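Local coordinates for uncharacterized protein (Bacteroides ovatus, PDB 4QEY) that is of unknown function but folds as an all-beta sandwich assigned to the PLAT/LH2 and C2-like calcium-binding lipoprotein family, at residues Phe32-Thr37 and Cys67-Glu72; His13-Glu18 and Val126-Val131; Asp24-Asn29 and Gly80-Thr85; Gly90-Ile95 and Glu112-Gly117. All coordinates share one frame; numbering follows the deposited sequence.

How the contacts relate
The four contacts divide between the inside of a two-sheet sandwich and the ladders that make up its sheets. Contacts 1 and 2 span the gap between the sheets: strand 26-36 faces strand 64-68 in the first, strand 13-21 faces the end of strand 121-127 in the second. Contact 1 runs from a buried phenylalanine and cysteine to an exposed, polar end; contact 2 rests on a buried histidine and threonine. Contacts 3 and 4 join neighbouring antiparallel strands within one sheet, so backbone bonds dominate. They meet in the interior, where F26 of contact 3 packs on L93 of contact 4, while contact 4 turns K92, K94 and E112 to solvent.

Contact 1 of 4, residues Phe32-Thr37 and Cys67-Glu72; sequences FGAANT and CQTGKE
F32 lays one face of its ring against C67 CB across the space between two beta-sheets. The CB bond of F32 points toward 67-72, and chi1 (-57°) sets CG anti to the carbonyl carbon, against C67 CB and SG. F32 CB lies beside the sulfur, 3.8 Å from C67 SG. The ring atoms beyond CG meet the methylene of the cysteine: CD2 comes to 3.6 Å from C67 CB, CE2 stands only slightly farther off, and the tip, CZ, is 4.1 Å from C67 CB. C67 CB thus sits over one face, offset toward the rim, as a CH-pi contact, whereas SG lies obliquely, 4.5 Å from the ring centroid. I15, V17 and C78 also pack on the F32 side chain. An alanine here would probably open a gap between the sheets and deprive C67 CB of the ring it lies against.

Farther along, A34 CB touches T69 CG2 at 3.4 Å. T69 OG1 bonds to G70 O and also to the backbone of H13, which holds the hydroxyl while the methyl takes the apolar side. At the exposed end the contact turns polar: T37 N donates to E72 O over 3.0 Å, nearly in line with the carbonyl. Water 1 accepts a bond from G70 N and a weak one from N36 ND2. The two segments run almost parallel, 6° apart, yet belong to different sheets, and the buried aromatic-sulfur packing between them is that of a beta-sandwich core, closed at its edge by a backbone bond between loops.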
loop_
_atom_site.group_PDB
_atom_site.type_symbol
_atom_site.label_atom_id
_atom_site.label_comp_id
_atom_site.label_asym_id
_atom_site.label_seq_id
_atom_site.Cartn_x
_atom_site.Cartn_y
_atom_site.Cartn_z
ATOM N N PHE A 32 4.211 5.146 1.319
ATOM C CA PHE A 32 3.981 4.843 2.732
ATOM C C PHE A 32 4.609 5.898 3.612
ATOM O O PHE A 32 5.731 6.373 3.351
ATOM C CB PHE A 32 4.533 3.473 3.123
ATOM C CG PHE A 32 4.034 2.273 2.362
ATOM C CD1 PHE A 32 4.650 1.876 1.180
ATOM C CD2 PHE A 32 3.033 1.463 2.890
ATOM C CE1 PHE A 32 4.239 0.722 0.510
ATOM C CE2 PHE A 32 2.635 0.293 2.235
ATOM C CZ PHE A 32 3.244 -0.074 1.046
ATOM N N GLY A 33 3.868 6.259 4.644
ATOM C CA GLY A 33 4.268 7.226 5.652
ATOM C C GLY A 33 3.772 6.757 6.997
ATOM O O GLY A 33 2.699 6.152 7.076
ATOM N N ALA A 34 4.553 7.002 8.054
ATOM C CA ALA A 34 4.164 6.575 9.381
ATOM C C ALA A 34 4.640 7.547 10.465
ATOM O O ALA A 34 5.503 8.409 10.236
ATOM C CB ALA A 34 4.716 5.191 9.659
ATOM N N ALA A 35 4.053 7.385 11.655
ATOM C CA ALA A 35 4.358 8.169 12.843
ATOM C C ALA A 35 4.586 7.268 14.048
ATOM O O ALA A 35 3.910 6.245 14.189
ATOM C CB ALA A 35 3.219 9.135 13.129
ATOM N N ASN A 36 5.553 7.644 14.907
ATOM C CA ASN A 36 5.846 6.961 16.171
ATOM C C ASN A 36 5.419 7.857 17.310
ATOM O O ASN A 36 5.089 9.027 17.088
ATOM C CB ASN A 36 7.339 6.551 16.309
ATOM C CG ASN A 36 7.731 5.213 15.703
ATOM O OD1 ASN A 36 6.908 4.415 15.274
ATOM N ND2 ASN A 36 9.008 4.905 15.680
ATOM N N THR A 37 5.428 7.317 18.529
ATOM C CA THR A 37 5.099 8.085 19.728
ATOM C C THR A 37 6.221 9.137 19.982
ATOM O O THR A 37 5.961 10.174 20.592
ATOM C CB THR A 37 4.884 7.153 20.933
ATOM O OG1 THR A 37 6.080 6.418 21.217
ATOM C CG2 THR A 37 3.714 6.197 20.725
ATOM N N CYS A 67 5.372 -2.751 4.266
ATOM C CA CYS A 67 6.034 -1.673 4.983
ATOM C C CYS A 67 5.541 -1.675 6.437
ATOM O O CYS A 67 4.346 -1.824 6.670
ATOM C CB CYS A 67 5.799 -0.334 4.295
ATOM S SG CYS A 67 6.801 1.009 4.962
ATOM N N GLN A 68 6.462 -1.569 7.410
ATOM C CA GLN A 68 6.115 -1.568 8.838
ATOM C C GLN A 68 7.002 -0.619 9.652
ATOM O O GLN A 68 8.095 -0.263 9.218
ATOM C CB GLN A 68 6.224 -2.990 9.430
ATOM C CG GLN A 68 7.648 -3.545 9.485
ATOM C CD GLN A 68 7.693 -5.002 9.789
ATOM O OE1 GLN A 68 7.203 -5.826 9.027
ATOM N NE2 GLN A 68 8.383 -5.355 10.855
ATOM N N THR A 69 6.523 -0.254 10.853
ATOM C CA THR A 69 7.231 0.554 11.843
ATOM C C THR A 69 7.845 -0.350 12.916
ATOM O O THR A 69 7.728 -1.575 12.850
ATOM C CB THR A 69 6.287 1.592 12.510
ATOM O OG1 THR A 69 5.281 0.914 13.252
ATOM C CG2 THR A 69 5.675 2.549 11.556
ATOM N N GLY A 70 8.414 0.275 13.939
ATOM C CA GLY A 70 8.919 -0.398 15.123
ATOM C C GLY A 70 7.762 -0.580 16.077
ATOM O O GLY A 70 6.620 -0.254 15.726
ATOM N N LYS A 71 8.043 -1.081 17.295
ATOM C CA LYS A 71 7.038 -1.365 18.328
ATOM C C LYS A 71 6.329 -0.089 18.840
ATOM O O LYS A 71 5.261 -0.212 19.439
ATOM C CB LYS A 71 7.693 -2.093 19.518
ATOM N N GLU A 72 6.909 1.112 18.622
ATOM C CA GLU A 72 6.352 2.364 19.139
ATOM C C GLU A 72 5.594 3.165 18.060
ATOM O O GLU A 72 5.320 4.353 18.259
ATOM C CB GLU A 72 7.461 3.236 19.755
ATOM C CG GLU A 72 7.662 3.000 21.250
ATOM C CD GLU A 72 8.083 1.624 21.736
ATOM O OE1 GLU A 72 8.850 0.935 21.025
ATOM O OE2 GLU A 72 7.700 1.265 22.872
HETATM O O HOH W 1 9.542 2.654 13.055
#

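Contact 2 of 4, residues His13-Glu18 and Val126-Val131; sequences HKIVVE and VSTTSV. With EDO (1,2-ethanediol), chain N; EDO (1,2-ethanediol), chain O.
H13 and T128 are joined by a hydrogen bond between side chains, ND1 to OG1, 2.6 Å long with an angle of 158°. The hydroxyl lies in the plane of the imidazole, at its edge. Around the same rim T129 CG2 approaches CE1 of H13 at 4.0 Å, the two side chains crossing at about a right angle. Two residues along the strand, I15 supplies the apolar part: its CG1 is 4.0 Å from T128 CG2, and its CD1 reaches 3.6 Å from the carbonyl oxygen of V126.

The next shell fixes these groups. H13 NE2 bonds to T9 O, so both ring nitrogens are tied and the imidazole is held against rotation. T128 OG1 also bonds to M76 N; chi1 (55°) puts OG1 between the backbone N and the carbonyl carbon and CG2 anti to that carbon, where CG2 meets I15. S127 points away from H13 and bonds through OG to M76 O, which ties the chain to strand 73-84 just before it leaves the sheet. A leucine in place of H13 would probably leave T128 OG1 and T9 O each without this partner and loosen the C-terminal loop from strand 13-21.

At the outer surface K14 NZ donates to a bound ethanediol at 2.8 Å. The touching parts, 13-15 and 126-129, run in nearly opposite directions, 165° apart, and belong to different sheets. A buried polar pair beside aliphatic packing therefore bridges the two layers of the beta-sandwich, where strand 121-127 gives way to the C-terminal tail.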
loop_
_atom_site.group_PDB
_atom_site.type_symbol
_atom_site.label_atom_id
_atom_site.label_comp_id
_atom_site.label_asym_id
_atom_site.label_seq_id
_atom_site.Cartn_x
_atom_site.Cartn_y
_atom_site.Cartn_z
ATOM N N HIS A 13 2.801 -1.012 13.315
ATOM C CA HIS A 13 1.887 -0.616 12.244
ATOM C C HIS A 13 2.469 -1.107 10.932
ATOM O O HIS A 13 3.641 -0.846 10.659
ATOM C CB HIS A 13 1.650 0.898 12.248
ATOM C CG HIS A 13 0.801 1.364 13.385
ATOM N ND1 HIS A 13 -0.464 1.858 13.174
ATOM C CD2 HIS A 13 1.043 1.342 14.713
ATOM C CE1 HIS A 13 -0.939 2.167 14.368
ATOM N NE2 HIS A 13 -0.066 1.875 15.324
ATOM N N LYS A 14 1.678 -1.887 10.168
ATOM C CA LYS A 14 2.104 -2.521 8.923
ATOM C C LYS A 14 1.003 -2.458 7.882
ATOM O O LYS A 14 -0.163 -2.633 8.210
ATOM C CB LYS A 14 2.486 -3.988 9.216
ATOM C CG LYS A 14 2.963 -4.846 8.038
ATOM C CD LYS A 14 3.231 -6.244 8.543
ATOM C CE LYS A 14 3.712 -7.218 7.508
ATOM N NZ LYS A 14 3.922 -8.560 8.119
ATOM N N ILE A 15 1.373 -2.191 6.626
ATOM C CA ILE A 15 0.447 -2.171 5.502
ATOM C C ILE A 15 1.063 -3.036 4.396
ATOM O O ILE A 15 2.217 -2.836 4.010
ATOM C CB ILE A 15 0.053 -0.749 5.000
ATOM C CG1 ILE A 15 -0.679 0.059 6.112
ATOM C CG2 ILE A 15 -0.831 -0.857 3.748
ATOM C CD1 ILE A 15 -1.085 1.493 5.780
ATOM N N VAL A 16 0.290 -4.026 3.926
ATOM C CA VAL A 16 0.680 -4.918 2.843
ATOM C C VAL A 16 -0.193 -4.593 1.625
ATOM O O VAL A 16 -1.427 -4.522 1.729
ATOM C CB VAL A 16 0.588 -6.415 3.250
ATOM C CG1 VAL A 16 1.034 -7.334 2.105
ATOM C CG2 VAL A 16 1.407 -6.695 4.503
ATOM N N VAL A 17 0.463 -4.357 0.480
ATOM C CA VAL A 17 -0.175 -4.100 -0.805
ATOM C C VAL A 17 0.107 -5.320 -1.683
ATOM O O VAL A 17 1.252 -5.773 -1.775
ATOM C CB VAL A 17 0.280 -2.753 -1.456
ATOM C CG1 VAL A 17 -0.434 -2.505 -2.786
ATOM C CG2 VAL A 17 0.047 -1.578 -0.503
ATOM N N GLU A 18 -0.955 -5.896 -2.261
ATOM C CA GLU A 18 -0.872 -7.044 -3.161
ATOM C C GLU A 18 -1.571 -6.730 -4.473
ATOM O O GLU A 18 -2.618 -6.075 -4.474
ATOM C CB GLU A 18 -1.466 -8.305 -2.536
ATOM C CG GLU A 18 -0.618 -8.937 -1.452
ATOM C CD GLU A 18 -1.090 -10.282 -0.928
ATOM O OE1 GLU A 18 -2.231 -10.691 -1.238
ATOM O OE2 GLU A 18 -0.316 -10.923 -0.185
ATOM N N VAL A 126 -5.307 4.176 2.294
ATOM C CA VAL A 126 -5.676 3.297 3.420
ATOM C C VAL A 126 -4.728 3.560 4.587
ATOM O O VAL A 126 -3.520 3.681 4.393
ATOM C CB VAL A 126 -5.669 1.791 3.007
ATOM C CG1 VAL A 126 -6.126 0.884 4.153
ATOM C CG2 VAL A 126 -6.533 1.549 1.769
ATOM N N SER A 127 -5.274 3.634 5.791
ATOM C CA SER A 127 -4.503 3.880 6.998
ATOM C C SER A 127 -4.824 2.820 8.059
ATOM O O SER A 127 -5.872 2.166 7.974
ATOM C CB SER A 127 -4.796 5.285 7.521
ATOM O OG SER A 127 -4.028 5.591 8.671
ATOM N N THR A 128 -3.915 2.643 9.049
ATOM C CA THR A 128 -4.107 1.701 10.163
ATOM C C THR A 128 -5.032 2.293 11.226
ATOM O O THR A 128 -5.588 1.538 12.011
ATOM C CB THR A 128 -2.762 1.315 10.804
ATOM O OG1 THR A 128 -2.074 2.507 11.195
ATOM C CG2 THR A 128 -1.872 0.478 9.887
ATOM N N THR A 129 -5.195 3.638 11.253
ATOM C CA THR A 129 -5.981 4.361 12.268
ATOM C C THR A 129 -7.256 5.054 11.696
ATOM O O THR A 129 -7.799 5.962 12.343
ATOM C CB THR A 129 -5.093 5.424 12.934
ATOM O OG1 THR A 129 -4.634 6.333 11.942
ATOM C CG2 THR A 129 -3.915 4.822 13.686
ATOM N N SER A 130 -7.745 4.611 10.520
ATOM C CA SER A 130 -8.975 5.136 9.910
ATOM C C SER A 130 -10.168 4.794 10.795
ATOM O O SER A 130 -10.307 3.636 11.189
ATOM C CB SER A 130 -9.171 4.563 8.512
ATOM O OG SER A 130 -7.982 4.607 7.747
ATOM N N VAL A 131 -11.000 5.785 11.134
ATOM C CA VAL A 131 -12.153 5.603 12.013
ATOM C C VAL A 131 -13.355 5.143 11.169
ATOM O O VAL A 131 -13.622 5.710 10.106
ATOM C CB VAL A 131 -12.441 6.905 12.805
ATOM C CG1 VAL A 131 -13.561 6.706 13.821
ATOM C CG2 VAL A 131 -11.181 7.379 13.516
HETATM C C1 EDO N . -5.527 -9.669 -4.475
HETATM O O1 EDO N . -4.813 -8.879 -5.406
HETATM C C2 EDO N . -4.493 -10.306 -3.513
HETATM O O2 EDO N . -3.507 -11.093 -4.203
HETATM C C1 EDO O . 0.668 -11.186 8.648
HETATM O O1 EDO O . 1.075 -10.672 7.385
HETATM C C2 EDO O . 0.437 -10.000 9.584
HETATM O O2 EDO O . 1.638 -9.232 9.628
#

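Contact 3 of 4, residues Asp24-Asn29 and Gly80-Thr85; sequences DDFDLN and GSVIST. With EDO (1,2-ethanediol), chain M.
The carbonyl oxygen of I83 takes a hydrogen bond from D27 N at 2.6 Å, nearly along the C=O axis, and a CA-H contact from F26 CA at 3.3 Å. This belongs to an antiparallel ladder of strands 26-36 and 73-84, neighbours in one sheet of the beta-sandwich. D27 with I83 and N29 with S81 are the hydrogen-bonded pairs; F26 with S84 and L28 with V82 are the non-hydrogen-bonded ones. Beyond the ladder, T85 N donates to D25 O from above the carbonyl plane.

On the inner face F26 CD2 touches V82 CG1 at 3.7 Å, and L28 CD1 lies 3.9 Å from the other methyl, CG2, of the same valine. L93 and I95 of the opposite sheet cover this face. The other face is more polar. D27 OD1 accepts a bond from O2 of a bound ethanediol at 3.0 Å. The N29 amide is held at both ends: OD1 takes the backbone N-H of K59, and ND2, 3.5 Å from I83 CD1, donates to S81 OG at 3.2 Å, with that oxygen close to the amide plane.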
loop_
_atom_site.group_PDB
_atom_site.type_symbol
_atom_site.label_atom_id
_atom_site.label_comp_id
_atom_site.label_asym_id
_atom_site.label_seq_id
_atom_site.Cartn_x
_atom_site.Cartn_y
_atom_site.Cartn_z
ATOM N N ASP A 24 1.050 -6.364 -16.082
ATOM C CA ASP A 24 1.903 -5.744 -17.099
ATOM C C ASP A 24 1.200 -4.574 -17.825
ATOM O O ASP A 24 1.878 -3.742 -18.446
ATOM C CB ASP A 24 2.337 -6.800 -18.129
ATOM C CG ASP A 24 3.247 -7.886 -17.569
ATOM O OD1 ASP A 24 3.797 -7.694 -16.454
ATOM O OD2 ASP A 24 3.452 -8.909 -18.269
ATOM N N ASP A 25 -0.145 -4.503 -17.729
ATOM C CA ASP A 25 -0.950 -3.490 -18.416
ATOM C C ASP A 25 -1.326 -2.293 -17.512
ATOM O O ASP A 25 -2.119 -1.447 -17.907
ATOM C CB ASP A 25 -2.231 -4.152 -18.944
ATOM C CG ASP A 25 -1.951 -5.194 -19.999
ATOM O OD1 ASP A 25 -1.222 -4.884 -20.958
ATOM O OD2 ASP A 25 -2.463 -6.316 -19.864
ATOM N N PHE A 26 -0.709 -2.194 -16.346
ATOM C CA PHE A 26 -0.924 -1.122 -15.386
ATOM C C PHE A 26 0.396 -0.676 -14.809
ATOM O O PHE A 26 1.392 -1.385 -14.947
ATOM C CB PHE A 26 -1.866 -1.598 -14.249
ATOM C CG PHE A 26 -3.265 -1.988 -14.671
ATOM C CD1 PHE A 26 -3.550 -3.288 -15.083
ATOM C CD2 PHE A 26 -4.304 -1.060 -14.641
ATOM C CE1 PHE A 26 -4.840 -3.647 -15.470
ATOM C CE2 PHE A 26 -5.596 -1.416 -15.052
ATOM C CZ PHE A 26 -5.853 -2.706 -15.453
ATOM N N ASP A 27 0.398 0.511 -14.187
ATOM C CA ASP A 27 1.455 1.092 -13.357
ATOM C C ASP A 27 0.883 1.283 -11.956
ATOM O O ASP A 27 -0.113 1.972 -11.816
ATOM C CB ASP A 27 2.028 2.401 -13.921
ATOM C CG ASP A 27 2.894 2.301 -15.153
ATOM O OD1 ASP A 27 3.426 1.201 -15.425
ATOM O OD2 ASP A 27 3.101 3.336 -15.806
ATOM N N LEU A 28 1.443 0.612 -10.952
ATOM C CA LEU A 28 1.061 0.734 -9.546
ATOM C C LEU A 28 2.140 1.535 -8.839
ATOM O O LEU A 28 3.316 1.132 -8.844
ATOM C CB LEU A 28 0.841 -0.645 -8.868
ATOM C CG LEU A 28 0.562 -0.646 -7.368
ATOM C CD1 LEU A 28 -0.768 0.066 -7.039
ATOM C CD2 LEU A 28 0.547 -2.039 -6.832
ATOM N N ASN A 29 1.747 2.697 -8.285
ATOM C CA ASN A 29 2.630 3.602 -7.555
ATOM C C ASN A 29 2.110 3.707 -6.156
ATOM O O ASN A 29 0.924 3.990 -5.973
ATOM C CB ASN A 29 2.713 4.969 -8.247
ATOM C CG ASN A 29 3.017 4.856 -9.716
ATOM O OD1 ASN A 29 4.125 4.482 -10.116
ATOM N ND2 ASN A 29 1.998 5.094 -10.548
ATOM N N GLY A 80 -1.902 5.234 -2.905
ATOM C CA GLY A 80 -1.533 4.638 -4.178
ATOM C C GLY A 80 -2.256 5.186 -5.393
ATOM O O GLY A 80 -3.308 5.827 -5.286
ATOM N N SER A 81 -1.679 4.928 -6.567
ATOM C CA SER A 81 -2.271 5.272 -7.844
ATOM C C SER A 81 -2.102 4.095 -8.785
ATOM O O SER A 81 -1.115 3.363 -8.730
ATOM C CB SER A 81 -1.697 6.564 -8.439
ATOM O OG SER A 81 -0.350 6.465 -8.874
ATOM N N VAL A 82 -3.125 3.880 -9.593
ATOM C CA VAL A 82 -3.211 2.848 -10.630
ATOM C C VAL A 82 -3.469 3.569 -11.961
ATOM O O VAL A 82 -4.442 4.315 -12.073
ATOM C CB VAL A 82 -4.293 1.783 -10.299
ATOM C CG1 VAL A 82 -4.459 0.792 -11.446
ATOM C CG2 VAL A 82 -3.976 1.053 -9.001
ATOM N N ILE A 83 -2.549 3.422 -12.918
ATOM C CA ILE A 83 -2.632 4.011 -14.258
ATOM C C ILE A 83 -2.456 2.875 -15.245
ATOM O O ILE A 83 -1.546 2.074 -15.060
ATOM C CB ILE A 83 -1.606 5.186 -14.500
ATOM C CG1 ILE A 83 -1.691 6.316 -13.442
ATOM C CG2 ILE A 83 -1.754 5.794 -15.896
ATOM C CD1 ILE A 83 -0.833 6.127 -12.255
ATOM N N SER A 84 -3.368 2.761 -16.213
ATOM C CA SER A 84 -3.373 1.766 -17.282
ATOM C C SER A 84 -2.473 2.203 -18.416
ATOM O O SER A 84 -2.511 3.380 -18.824
ATOM C CB SER A 84 -4.787 1.549 -17.800
ATOM O OG SER A 84 -5.266 2.733 -18.422
ATOM N N THR A 85 -1.700 1.233 -18.960
ATOM C CA THR A 85 -0.724 1.450 -20.039
ATOM C C THR A 85 -1.120 0.647 -21.322
ATOM O O THR A 85 -0.264 0.372 -22.166
ATOM C CB THR A 85 0.669 1.056 -19.529
ATOM O OG1 THR A 85 0.641 -0.301 -19.106
ATOM C CG2 THR A 85 1.133 1.913 -18.379
HETATM C C1 EDO M . 4.576 -3.272 -14.923
HETATM O O1 EDO M . 3.427 -2.891 -15.677
HETATM C C2 EDO M . 5.609 -2.103 -14.810
HETATM O O2 EDO M . 5.020 -0.983 -14.155
HETATM O O HOH W 2 0.761 -2.013 -21.230
#

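Contact 4 of 4, residues Gly90-Ile95 and Glu112-Gly117; sequences GKKLKI and EYITKG. With EDO (1,2-ethanediol), chain N.
L93 and Y113 form the central hydrogen-bonded pair of this antiparallel ladder, L93 N to Y113 O and Y113 N to L93 O, the latter 2.8 Å. Non-hydrogen-bonded pairs lie before and after it, K92 with I114 and K94 with E112. At the end of the ladder T115 takes three more bonds. Its N donates to K91 O, its O receives G90 N at 2.9 Å from above the carbonyl plane, and its OG1 receives K91 N at the same length. The hydroxyl stands between the backbone N and the carbonyl carbon (chi1 63°), and it also bonds to Q88 O, so it ties the incoming loop to the strand. G90 and K91 both face T115, with G90 at a positive phi (93°), which fits a G1-type beta bulge.

Apolar contacts differ on the two faces. Inside, I95 CG1 meets the edge of the Y113 ring in its plane, 3.7 Å from CE2, and F124 of the other sheet packs on both residues. Outside, K92 and I114 lie side by side, with CG of K92 3.8 Å from CG1 of I114.

Charge is handled through solvent. K92 NZ and E112 OE2 are 4.2 Å apart, too far for a salt bridge, but water 3 spans them, accepting from NZ and donating to OE2. The extended chain of K92 brings its CD near the same carboxylate oxygen. One face is buried and the other, with K92, K94, E112 and I114, is exposed, as in an edge hairpin of a beta-sandwich; this is the open end of hairpin 92-101/104-114.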
loop_
_atom_site.group_PDB
_atom_site.type_symbol
_atom_site.label_atom_id
_atom_site.label_comp_id
_atom_site.label_asym_id
_atom_site.label_seq_id
_atom_site.Cartn_x
_atom_site.Cartn_y
_atom_site.Cartn_z
ATOM N N GLY A 90 -10.854 -4.305 -21.125
ATOM C CA GLY A 90 -11.040 -5.556 -20.400
ATOM C C GLY A 90 -9.849 -6.098 -19.636
ATOM O O GLY A 90 -9.939 -7.203 -19.097
ATOM N N LYS A 91 -8.722 -5.353 -19.594
ATOM C CA LYS A 91 -7.545 -5.734 -18.814
ATOM C C LYS A 91 -7.857 -5.449 -17.348
ATOM O O LYS A 91 -8.345 -4.368 -17.032
ATOM C CB LYS A 91 -6.278 -5.012 -19.302
ATOM C CG LYS A 91 -5.893 -5.309 -20.759
ATOM C CD LYS A 91 -5.489 -6.759 -20.988
ATOM C CE LYS A 91 -4.860 -6.971 -22.338
ATOM N NZ LYS A 91 -4.333 -8.354 -22.476
ATOM N N LYS A 92 -7.658 -6.431 -16.468
ATOM C CA LYS A 92 -8.025 -6.303 -15.065
ATOM C C LYS A 92 -6.832 -6.335 -14.128
ATOM O O LYS A 92 -5.886 -7.104 -14.320
ATOM C CB LYS A 92 -8.997 -7.431 -14.631
ATOM C CG LYS A 92 -10.310 -7.516 -15.412
ATOM C CD LYS A 92 -11.239 -8.591 -14.862
ATOM C CE LYS A 92 -12.558 -8.628 -15.607
ATOM N NZ LYS A 92 -13.528 -9.572 -15.000
ATOM N N LEU A 93 -6.921 -5.510 -13.075
ATOM C CA LEU A 93 -5.963 -5.471 -11.985
ATOM C C LEU A 93 -6.717 -5.573 -10.692
ATOM O O LEU A 93 -7.662 -4.824 -10.467
ATOM C CB LEU A 93 -5.051 -4.230 -11.979
ATOM C CG LEU A 93 -3.853 -4.328 -11.001
ATOM C CD1 LEU A 93 -2.782 -5.242 -11.551
ATOM C CD2 LEU A 93 -3.247 -2.987 -10.736
ATOM N N LYS A 94 -6.298 -6.509 -9.847
ATOM C CA LYS A 94 -6.846 -6.720 -8.513
ATOM C C LYS A 94 -5.847 -6.201 -7.511
ATOM O O LYS A 94 -4.667 -6.562 -7.576
ATOM C CB LYS A 94 -7.175 -8.205 -8.260
ATOM C CG LYS A 94 -8.609 -8.620 -8.351
ATOM C CD LYS A 94 -8.710 -10.033 -7.802
ATOM C CE LYS A 94 -10.070 -10.647 -8.019
ATOM N NZ LYS A 94 -10.091 -12.081 -7.617
ATOM N N ILE A 95 -6.299 -5.325 -6.611
ATOM C CA ILE A 95 -5.474 -4.724 -5.559
ATOM C C ILE A 95 -6.068 -5.019 -4.203
ATOM O O ILE A 95 -7.271 -4.843 -4.013
ATOM C CB ILE A 95 -5.350 -3.178 -5.786
ATOM C CG1 ILE A 95 -4.573 -2.823 -7.082
ATOM C CG2 ILE A 95 -4.777 -2.425 -4.575
ATOM C CD1 ILE A 95 -3.075 -3.204 -7.103
ATOM N N GLU A 112 -10.777 -3.654 -7.742
ATOM C CA GLU A 112 -10.596 -4.296 -9.042
ATOM C C GLU A 112 -10.762 -3.228 -10.121
ATOM O O GLU A 112 -11.781 -2.539 -10.145
ATOM C CB GLU A 112 -11.544 -5.483 -9.250
ATOM C CG GLU A 112 -11.219 -6.287 -10.503
ATOM C CD GLU A 112 -12.140 -7.439 -10.849
ATOM O OE1 GLU A 112 -13.371 -7.311 -10.654
ATOM O OE2 GLU A 112 -11.633 -8.443 -11.399
ATOM N N TYR A 113 -9.735 -3.055 -10.968
ATOM C CA TYR A 113 -9.690 -2.058 -12.033
ATOM C C TYR A 113 -9.792 -2.739 -13.381
ATOM O O TYR A 113 -9.119 -3.733 -13.609
ATOM C CB TYR A 113 -8.387 -1.233 -11.927
ATOM C CG TYR A 113 -8.215 -0.602 -10.562
ATOM C CD1 TYR A 113 -8.936 0.528 -10.202
ATOM C CD2 TYR A 113 -7.370 -1.166 -9.612
ATOM C CE1 TYR A 113 -8.818 1.092 -8.938
ATOM C CE2 TYR A 113 -7.237 -0.603 -8.340
ATOM C CZ TYR A 113 -7.945 0.547 -8.016
ATOM O OH TYR A 113 -7.856 1.133 -6.771
ATOM N N ILE A 114 -10.650 -2.227 -14.266
ATOM C CA ILE A 114 -10.859 -2.776 -15.614
ATOM C C ILE A 114 -10.723 -1.642 -16.639
ATOM O O ILE A 114 -11.380 -0.600 -16.507
ATOM C CB ILE A 114 -12.240 -3.501 -15.737
ATOM C CG1 ILE A 114 -12.475 -4.489 -14.547
ATOM C CG2 ILE A 114 -12.375 -4.208 -17.114
ATOM C CD1 ILE A 114 -13.892 -5.022 -14.367
ATOM N N THR A 115 -9.870 -1.852 -17.659
ATOM C CA THR A 115 -9.626 -0.873 -18.724
ATOM C C THR A 115 -10.841 -0.796 -19.678
ATOM O O THR A 115 -11.549 -1.795 -19.873
ATOM C CB THR A 115 -8.348 -1.206 -19.491
ATOM O OG1 THR A 115 -8.479 -2.474 -20.132
ATOM C CG2 THR A 115 -7.125 -1.180 -18.619
ATOM N N LYS A 116 -11.059 0.397 -20.270
ATOM C CA LYS A 116 -12.171 0.689 -21.181
ATOM C C LYS A 116 -11.679 1.077 -22.597
ATOM O O LYS A 116 -12.497 1.291 -23.503
ATOM C CB LYS A 116 -13.036 1.838 -20.607
ATOM C CG LYS A 116 -13.760 1.540 -19.313
ATOM N N GLY A 117 -10.365 1.157 -22.772
ATOM C CA GLY A 117 -9.731 1.551 -24.027
ATOM C C GLY A 117 -8.947 2.842 -23.879
ATOM O O GLY A 117 -7.935 3.065 -24.552
HETATM C C1 EDO N . -5.527 -9.669 -4.475
HETATM O O1 EDO N . -4.813 -8.879 -5.406
HETATM C C2 EDO N . -4.493 -10.306 -3.513
HETATM O O2 EDO N . -3.507 -11.093 -4.203
HETATM O O HOH W 3 -13.384 -10.192 -12.410
#